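Local coordinates for protein hemolysin (Streptococcus suis, PDB 3HVN) that probably lyses host cells by binding cholesterol-containing membranes, changing shape and inserting as an oligomeric beta-barrel pore, at residues D90-I101 against L357-T365; L132-H143 against L161-Y169. The protein carries 1 engineered substitution. One frame throughout, in Å; residues are numbered along the deposited sequence.

Both interactions lie in the thiol-activated cytolysin region of the elongated, strand-rich chain, with centres about 21 Å apart and on the same side of the chain's centre. Along the sequence the order is 90-101, 132-143, 161-169, 357-365, so interaction 1 joins distant parts of the chain and interaction 2 falls wholly between them. Both reach the same large antiparallel sheet: interaction 1 pairs strand 90-92 with strand 359-367, and interaction 2 sets helix 151-166 against the hairpin of strands 128-133 and 142-146. The engineered Leu-357 packs its CD2 3.9 Å from Leu-162 CD1, so the two contacts touch where segment 357-365 meets helix 151-166.

Interaction 1: residues D90-I101 against L357-T365; sequences DIAVIDAKAANI and LGVPISYST. Engineered in segment 357-365: Leu-357 (natural residue Pro).
Ile-91 and Tyr-363 form the central hydrogen-bonded pair where short strand 90-92 joins strand 359-367 antiparallel, in the large sheet of this cholesterol-dependent cytolysin. Ile-91 N gives its hydrogen to Tyr-363 O at 2.8 Å, almost straight in line with the carbonyl bond, and Tyr-363 N returns one to Ile-91 O. Next along, Ala-92 and Ser-362 make a non-hydrogen-bonded pair. The chain then leaves the strand, and Val-93 N reaches Ile-361 O from above the carbonyl plane, with a C=O...N angle of only 118°.

The phenol of Tyr-363 lies between two isoleucines. Its CG sits between the backbone N and the carbonyl carbon (chi1 71°), which turns the ring toward the Ile-91 side chain on the same face of the sheet. Over one face of the ring, Ile-91 CB stands 3.9 Å from the Tyr-363 centroid, displaced toward the rim, while its CG2 and CD1 extend along the CE2 and hydroxyl end. Over the opposite face, Ile-101 arrives from the returning loop, its side chain nearly at right angles to the tyrosine, and sets CG1 3.3 Å from the centroid, close to the ring normal; both are CH-pi contacts. Ile-101 CG2 covers the root of the ring at CG and CB. Val-93 CG1 sits at the edge, near the ring plane, 3.7 Å from Tyr-363 CD2. The hydroxyl is hydrogen-bonded to Asn-116 OD1, which holds the far end of the ring.

On the other face of the sheet, Asp-90 OD2 is hydrogen-bonded to Gln-181 NE2. Ile-361 and Ser-362 both face Ser-273 of strand 266-274, a classic beta bulge. Farther along, the loop touches segment 357-365 through Ala-96 CB, 4.1 Å from Val-359 CG2.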
# COMPACT_ATOMS: atom_id res chain seq x y z
N ASP A 90 -11.02 1.88 -15.25
CA ASP A 90 -10.51 0.51 -15.25
C ASP A 90 -10.97 -0.21 -13.99
O ASP A 90 -10.37 -0.05 -12.92
CB ASP A 90 -8.99 0.51 -15.34
CG ASP A 90 -8.41 -0.89 -15.44
OD1 ASP A 90 -9.10 -1.78 -15.99
OD2 ASP A 90 -7.27 -1.11 -14.99
N ILE A 91 -12.02 -1.01 -14.11
CA ILE A 91 -12.60 -1.71 -12.97
C ILE A 91 -12.02 -3.11 -12.80
O ILE A 91 -12.23 -3.98 -13.64
CB ILE A 91 -14.13 -1.81 -13.08
CG1 ILE A 91 -14.73 -0.44 -13.38
CG2 ILE A 91 -14.72 -2.40 -11.81
CD1 ILE A 91 -16.24 -0.46 -13.53
N ALA A 92 -11.29 -3.32 -11.70
CA ALA A 92 -10.75 -4.63 -11.39
C ALA A 92 -11.81 -5.50 -10.72
O ALA A 92 -12.41 -5.09 -9.73
CB ALA A 92 -9.53 -4.50 -10.49
N VAL A 93 -12.04 -6.68 -11.28
CA VAL A 93 -13.06 -7.58 -10.74
C VAL A 93 -12.56 -8.29 -9.49
O VAL A 93 -11.39 -8.19 -9.13
CB VAL A 93 -13.48 -8.64 -11.78
CG1 VAL A 93 -13.42 -8.06 -13.18
CG2 VAL A 93 -12.59 -9.86 -11.67
N ILE A 94 -13.46 -9.01 -8.83
CA ILE A 94 -13.12 -9.71 -7.60
C ILE A 94 -13.75 -11.10 -7.57
O ILE A 94 -13.05 -12.11 -7.64
CB ILE A 94 -13.57 -8.92 -6.36
CG1 ILE A 94 -12.71 -7.66 -6.21
CG2 ILE A 94 -13.47 -9.78 -5.12
CD1 ILE A 94 -11.32 -7.94 -5.69
N ASP A 95 -15.07 -11.15 -7.45
CA ASP A 95 -15.79 -12.42 -7.46
C ASP A 95 -16.01 -12.89 -8.89
O ASP A 95 -16.72 -12.24 -9.67
CB ASP A 95 -17.13 -12.29 -6.73
CG ASP A 95 -16.99 -12.37 -5.23
OD1 ASP A 95 -15.93 -12.84 -4.75
OD2 ASP A 95 -17.93 -11.97 -4.52
N ALA A 96 -15.41 -14.02 -9.24
CA ALA A 96 -15.57 -14.60 -10.57
C ALA A 96 -17.02 -15.00 -10.80
O ALA A 96 -17.45 -15.19 -11.93
CB ALA A 96 -14.65 -15.79 -10.74
N LYS A 97 -17.77 -15.13 -9.70
CA LYS A 97 -19.19 -15.48 -9.78
C LYS A 97 -20.06 -14.24 -9.94
O LYS A 97 -21.04 -14.25 -10.68
CB LYS A 97 -19.61 -16.27 -8.54
CG LYS A 97 -18.94 -17.63 -8.41
CD LYS A 97 -19.51 -18.41 -7.24
CE LYS A 97 -18.92 -19.81 -7.17
NZ LYS A 97 -19.51 -20.61 -6.06
N ALA A 98 -19.69 -13.17 -9.24
CA ALA A 98 -20.41 -11.91 -9.34
C ALA A 98 -20.00 -11.17 -10.61
O ALA A 98 -20.03 -9.94 -10.66
CB ALA A 98 -20.15 -11.05 -8.12
N ALA A 99 -19.63 -11.94 -11.63
CA ALA A 99 -19.14 -11.36 -12.88
C ALA A 99 -20.21 -11.37 -13.97
O ALA A 99 -20.57 -12.42 -14.50
CB ALA A 99 -17.90 -12.10 -13.35
N ASN A 100 -20.72 -10.18 -14.28
CA ASN A 100 -21.63 -10.00 -15.41
C ASN A 100 -20.89 -9.27 -16.52
O ASN A 100 -21.48 -8.51 -17.29
CB ASN A 100 -22.87 -9.22 -14.98
CG ASN A 100 -23.96 -9.24 -16.03
OD1 ASN A 100 -23.87 -9.95 -17.03
ND2 ASN A 100 -25.02 -8.46 -15.80
N ILE A 101 -19.58 -9.51 -16.59
CA ILE A 101 -18.71 -8.77 -17.49
C ILE A 101 -18.15 -9.63 -18.63
O ILE A 101 -17.59 -10.70 -18.40
CB ILE A 101 -17.52 -8.14 -16.73
CG1 ILE A 101 -17.97 -6.90 -15.95
CG2 ILE A 101 -16.40 -7.78 -17.69
CD1 ILE A 101 -18.84 -7.21 -14.75
N LEU A 357 -7.36 -20.81 -21.24
CA LEU A 357 -8.56 -20.08 -20.84
C LEU A 357 -8.37 -19.43 -19.47
O LEU A 357 -8.21 -20.11 -18.46
CB LEU A 357 -9.78 -21.01 -20.81
CG LEU A 357 -10.28 -21.54 -22.15
CD1 LEU A 357 -11.35 -22.60 -21.95
CD2 LEU A 357 -10.80 -20.41 -23.02
N GLY A 358 -8.40 -18.10 -19.44
CA GLY A 358 -8.25 -17.36 -18.20
C GLY A 358 -9.56 -16.81 -17.69
O GLY A 358 -10.62 -17.04 -18.28
N VAL A 359 -9.50 -16.07 -16.59
CA VAL A 359 -10.70 -15.49 -15.99
C VAL A 359 -10.60 -13.96 -16.00
O VAL A 359 -9.51 -13.41 -15.83
CB VAL A 359 -10.92 -16.00 -14.55
CG1 VAL A 359 -10.17 -15.13 -13.55
CG2 VAL A 359 -12.40 -16.04 -14.21
N PRO A 360 -11.73 -13.28 -16.22
CA PRO A 360 -11.75 -11.81 -16.20
C PRO A 360 -11.29 -11.28 -14.85
O PRO A 360 -11.86 -11.67 -13.82
CB PRO A 360 -13.23 -11.48 -16.40
CG PRO A 360 -13.81 -12.66 -17.08
CD PRO A 360 -13.05 -13.85 -16.56
N ILE A 361 -10.28 -10.42 -14.84
CA ILE A 361 -9.79 -9.85 -13.59
C ILE A 361 -9.90 -8.33 -13.58
O ILE A 361 -9.75 -7.69 -12.54
CB ILE A 361 -8.34 -10.27 -13.29
CG1 ILE A 361 -7.36 -9.54 -14.21
CG2 ILE A 361 -8.18 -11.78 -13.43
CD1 ILE A 361 -5.91 -9.85 -13.90
N SER A 362 -10.16 -7.75 -14.75
CA SER A 362 -10.38 -6.31 -14.88
C SER A 362 -11.05 -6.00 -16.21
O SER A 362 -10.88 -6.73 -17.18
CB SER A 362 -9.05 -5.56 -14.75
OG SER A 362 -8.17 -5.89 -15.80
N TYR A 363 -11.80 -4.91 -16.25
CA TYR A 363 -12.54 -4.53 -17.45
C TYR A 363 -12.79 -3.03 -17.51
O TYR A 363 -12.63 -2.32 -16.52
CB TYR A 363 -13.87 -5.28 -17.51
CG TYR A 363 -14.88 -4.82 -16.49
CD1 TYR A 363 -15.92 -3.97 -16.84
CD2 TYR A 363 -14.79 -5.22 -15.16
CE1 TYR A 363 -16.84 -3.54 -15.91
CE2 TYR A 363 -15.71 -4.80 -14.22
CZ TYR A 363 -16.74 -3.96 -14.60
OH TYR A 363 -17.66 -3.53 -13.67
N SER A 364 -13.19 -2.55 -18.68
CA SER A 364 -13.51 -1.14 -18.87
C SER A 364 -14.73 -0.97 -19.77
O SER A 364 -14.97 -1.79 -20.67
CB SER A 364 -12.31 -0.39 -19.45
OG SER A 364 -11.94 -0.92 -20.71
N THR A 365 -15.50 0.09 -19.53
CA THR A 365 -16.71 0.34 -20.30
C THR A 365 -16.76 1.78 -20.81
O THR A 365 -16.12 2.67 -20.24
CB THR A 365 -17.98 0.06 -19.47
OG1 THR A 365 -18.03 0.97 -18.36
CG2 THR A 365 -17.97 -1.37 -18.95

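Interaction 2: residues L132-H143 against L161-Y169; sequences LNLPGLANGDSH and LLSKWNNTY
The hairpin of strands 128-133 and 142-146 packs against the later turns of helix 151-166, and Trp-165 extends its indole from the helix to meet both arms of the hairpin. Leu-134 lays CD1 over the six-membered ring, 3.7 Å from the Trp-165 centroid and 18° off the normal, a CH-pi contact; its CD2 lies nearer CZ3 and CE3. At the ring edge, close to its plane, Gly-140 CA comes 3.5 Å from Trp-165 CH2 and Ser-142 CB 3.3 Å from Trp-165 NE1. With CG anti to the backbone N (chi1 178°), Leu-132 runs alongside the indole, pointing the other way, and carries CD2 obliquely to the pyrrole side and to Leu-161 and Leu-162. Leu-161 CD2 in turn reaches Ser-142. Leu-137 CD1 touches the hydroxyl end of Tyr-169, 3.3 Å from Tyr-169 OH. Tyr-232 of strand 221-236 touches Leu-132 and Leu-162, extending the apolar layer into the sheet. With no hydrogen bond between the two segments, the contact rests mainly on the fit of leucine methyls and one indole, whose NE1 meets carbons of Leu-132 and Ser-142 rather than a hydrogen-bond acceptor of the hairpin segment.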
# COMPACT_ATOMS: atom_id res chain seq x y z
N LEU A 132 -7.96 -9.45 -30.16
CA LEU A 132 -7.23 -10.06 -29.05
C LEU A 132 -5.85 -9.44 -28.88
O LEU A 132 -4.93 -9.73 -29.64
CB LEU A 132 -7.11 -11.57 -29.26
CG LEU A 132 -6.32 -12.34 -28.20
CD1 LEU A 132 -6.84 -12.01 -26.81
CD2 LEU A 132 -6.37 -13.84 -28.46
N ASN A 133 -5.71 -8.59 -27.87
CA ASN A 133 -4.44 -7.95 -27.57
C ASN A 133 -3.62 -8.75 -26.56
O ASN A 133 -4.15 -9.24 -25.57
CB ASN A 133 -4.67 -6.53 -27.04
CG ASN A 133 -3.39 -5.86 -26.59
OD1 ASN A 133 -2.30 -6.16 -27.08
ND2 ASN A 133 -3.51 -4.94 -25.63
N LEU A 134 -2.33 -8.88 -26.83
CA LEU A 134 -1.43 -9.58 -25.92
C LEU A 134 -0.35 -8.62 -25.40
O LEU A 134 -0.02 -7.64 -26.07
CB LEU A 134 -0.79 -10.79 -26.59
CG LEU A 134 -1.73 -11.99 -26.84
CD1 LEU A 134 -2.65 -11.73 -28.02
CD2 LEU A 134 -0.94 -13.27 -27.04
N PRO A 135 0.19 -8.90 -24.21
CA PRO A 135 1.16 -8.04 -23.53
C PRO A 135 2.24 -7.50 -24.46
O PRO A 135 2.27 -6.30 -24.73
CB PRO A 135 1.78 -8.98 -22.48
CG PRO A 135 1.33 -10.38 -22.88
CD PRO A 135 -0.02 -10.14 -23.45
N GLY A 136 3.13 -8.38 -24.93
CA GLY A 136 4.21 -7.96 -25.80
C GLY A 136 4.43 -8.91 -26.96
O GLY A 136 5.57 -9.30 -27.24
N LEU A 137 3.35 -9.27 -27.65
CA LEU A 137 3.44 -10.17 -28.79
C LEU A 137 3.57 -9.40 -30.10
O LEU A 137 2.83 -9.66 -31.05
CB LEU A 137 2.23 -11.10 -28.84
CG LEU A 137 2.32 -12.37 -27.99
CD1 LEU A 137 3.44 -13.27 -28.48
CD2 LEU A 137 2.50 -12.04 -26.52
N ALA A 138 4.52 -8.47 -30.15
CA ALA A 138 4.78 -7.68 -31.34
C ALA A 138 3.48 -7.23 -32.00
O ALA A 138 2.67 -6.53 -31.38
CB ALA A 138 5.64 -8.46 -32.33
N ASN A 139 3.28 -7.62 -33.26
CA ASN A 139 2.07 -7.27 -33.99
C ASN A 139 1.13 -8.47 -34.14
O ASN A 139 1.03 -9.06 -35.21
CB ASN A 139 2.41 -6.70 -35.36
CG ASN A 139 3.28 -5.46 -35.28
OD1 ASN A 139 3.60 -4.99 -34.19
ND2 ASN A 139 3.67 -4.93 -36.43
N GLY A 140 0.46 -8.83 -33.05
CA GLY A 140 -0.52 -9.90 -33.09
C GLY A 140 -1.90 -9.34 -33.37
O GLY A 140 -2.36 -9.33 -34.51
N ASP A 141 -2.56 -8.88 -32.31
CA ASP A 141 -3.85 -8.21 -32.43
C ASP A 141 -4.79 -8.92 -33.40
O ASP A 141 -5.29 -8.33 -34.35
CB ASP A 141 -3.64 -6.76 -32.87
CG ASP A 141 -4.89 -5.91 -32.70
OD1 ASP A 141 -5.77 -6.30 -31.91
OD2 ASP A 141 -4.98 -4.86 -33.36
N SER A 142 -5.04 -10.21 -33.14
CA SER A 142 -5.94 -10.99 -33.99
C SER A 142 -7.36 -10.42 -33.95
O SER A 142 -7.88 -10.10 -32.88
CB SER A 142 -5.95 -12.45 -33.55
OG SER A 142 -6.77 -13.24 -34.40
N HIS A 143 -7.98 -10.29 -35.12
CA HIS A 143 -9.31 -9.72 -35.21
C HIS A 143 -10.35 -10.77 -35.60
O HIS A 143 -10.05 -11.71 -36.34
CB HIS A 143 -9.33 -8.57 -36.23
CG HIS A 143 -8.22 -7.59 -36.05
ND1 HIS A 143 -8.28 -6.55 -35.13
CD2 HIS A 143 -7.02 -7.47 -36.67
CE1 HIS A 143 -7.17 -5.85 -35.20
NE2 HIS A 143 -6.39 -6.38 -36.12
N LEU A 161 -10.05 -17.41 -31.42
CA LEU A 161 -8.85 -16.59 -31.28
C LEU A 161 -7.78 -17.35 -30.50
O LEU A 161 -6.75 -17.75 -31.05
CB LEU A 161 -9.17 -15.27 -30.57
CG LEU A 161 -10.04 -14.28 -31.35
CD1 LEU A 161 -10.38 -13.08 -30.50
CD2 LEU A 161 -9.33 -13.86 -32.63
N LEU A 162 -8.04 -17.56 -29.21
CA LEU A 162 -7.12 -18.28 -28.34
C LEU A 162 -6.69 -19.61 -28.93
O LEU A 162 -5.56 -20.05 -28.76
CB LEU A 162 -7.74 -18.49 -26.96
CG LEU A 162 -7.98 -17.25 -26.10
CD1 LEU A 162 -8.73 -17.60 -24.83
CD2 LEU A 162 -6.66 -16.56 -25.78
N SER A 163 -7.62 -20.26 -29.64
CA SER A 163 -7.33 -21.54 -30.28
C SER A 163 -6.37 -21.34 -31.45
O SER A 163 -5.43 -22.10 -31.63
CB SER A 163 -8.61 -22.22 -30.75
OG SER A 163 -9.18 -21.53 -31.86
N LYS A 164 -6.63 -20.30 -32.25
CA LYS A 164 -5.75 -19.97 -33.36
C LYS A 164 -4.38 -19.56 -32.84
O LYS A 164 -3.37 -19.69 -33.54
CB LYS A 164 -6.35 -18.85 -34.21
CG LYS A 164 -5.52 -18.50 -35.44
CD LYS A 164 -6.16 -17.40 -36.26
CE LYS A 164 -5.32 -17.06 -37.48
NZ LYS A 164 -5.93 -15.97 -38.29
N TRP A 165 -4.34 -19.06 -31.61
CA TRP A 165 -3.08 -18.65 -30.99
C TRP A 165 -2.30 -19.84 -30.43
O TRP A 165 -1.12 -20.01 -30.73
CB TRP A 165 -3.32 -17.61 -29.90
CG TRP A 165 -3.62 -16.24 -30.43
CD1 TRP A 165 -4.84 -15.76 -30.81
CD2 TRP A 165 -2.69 -15.18 -30.63
NE1 TRP A 165 -4.72 -14.46 -31.24
CE2 TRP A 165 -3.41 -14.08 -31.14
CE3 TRP A 165 -1.31 -15.05 -30.44
CZ2 TRP A 165 -2.80 -12.87 -31.46
CZ3 TRP A 165 -0.71 -13.84 -30.75
CH2 TRP A 165 -1.45 -12.77 -31.26
N ASN A 166 -2.97 -20.66 -29.63
CA ASN A 166 -2.33 -21.82 -29.01
C ASN A 166 -2.06 -22.95 -30.00
O ASN A 166 -1.19 -23.78 -29.78
CB ASN A 166 -3.18 -22.34 -27.85
CG ASN A 166 -3.30 -21.34 -26.71
OD1 ASN A 166 -2.64 -20.30 -26.72
ND2 ASN A 166 -4.14 -21.65 -25.73
N ASN A 167 -2.82 -22.96 -31.09
CA ASN A 167 -2.70 -24.01 -32.09
C ASN A 167 -1.28 -24.19 -32.62
O ASN A 167 -0.84 -25.30 -32.91
CB ASN A 167 -3.66 -23.75 -33.26
CG ASN A 167 -3.68 -24.89 -34.26
OD1 ASN A 167 -3.29 -26.01 -33.96
ND2 ASN A 167 -4.15 -24.60 -35.47
N THR A 168 -0.55 -23.08 -32.75
CA THR A 168 0.80 -23.11 -33.28
C THR A 168 1.80 -22.39 -32.37
O THR A 168 2.86 -22.92 -32.05
CB THR A 168 0.87 -22.49 -34.69
OG1 THR A 168 0.09 -23.28 -35.60
CG2 THR A 168 2.31 -22.44 -35.18
N TYR A 169 1.45 -21.18 -31.95
CA TYR A 169 2.32 -20.37 -31.11
C TYR A 169 2.65 -21.07 -29.79
O TYR A 169 1.78 -21.66 -29.16
CB TYR A 169 1.70 -19.00 -30.84
CG TYR A 169 2.42 -18.21 -29.77
CD1 TYR A 169 3.75 -17.84 -29.92
CD2 TYR A 169 1.76 -17.81 -28.61
CE1 TYR A 169 4.40 -17.11 -28.95
CE2 TYR A 169 2.40 -17.08 -27.64
CZ TYR A 169 3.73 -16.73 -27.81
OH TYR A 169 4.38 -16.00 -26.84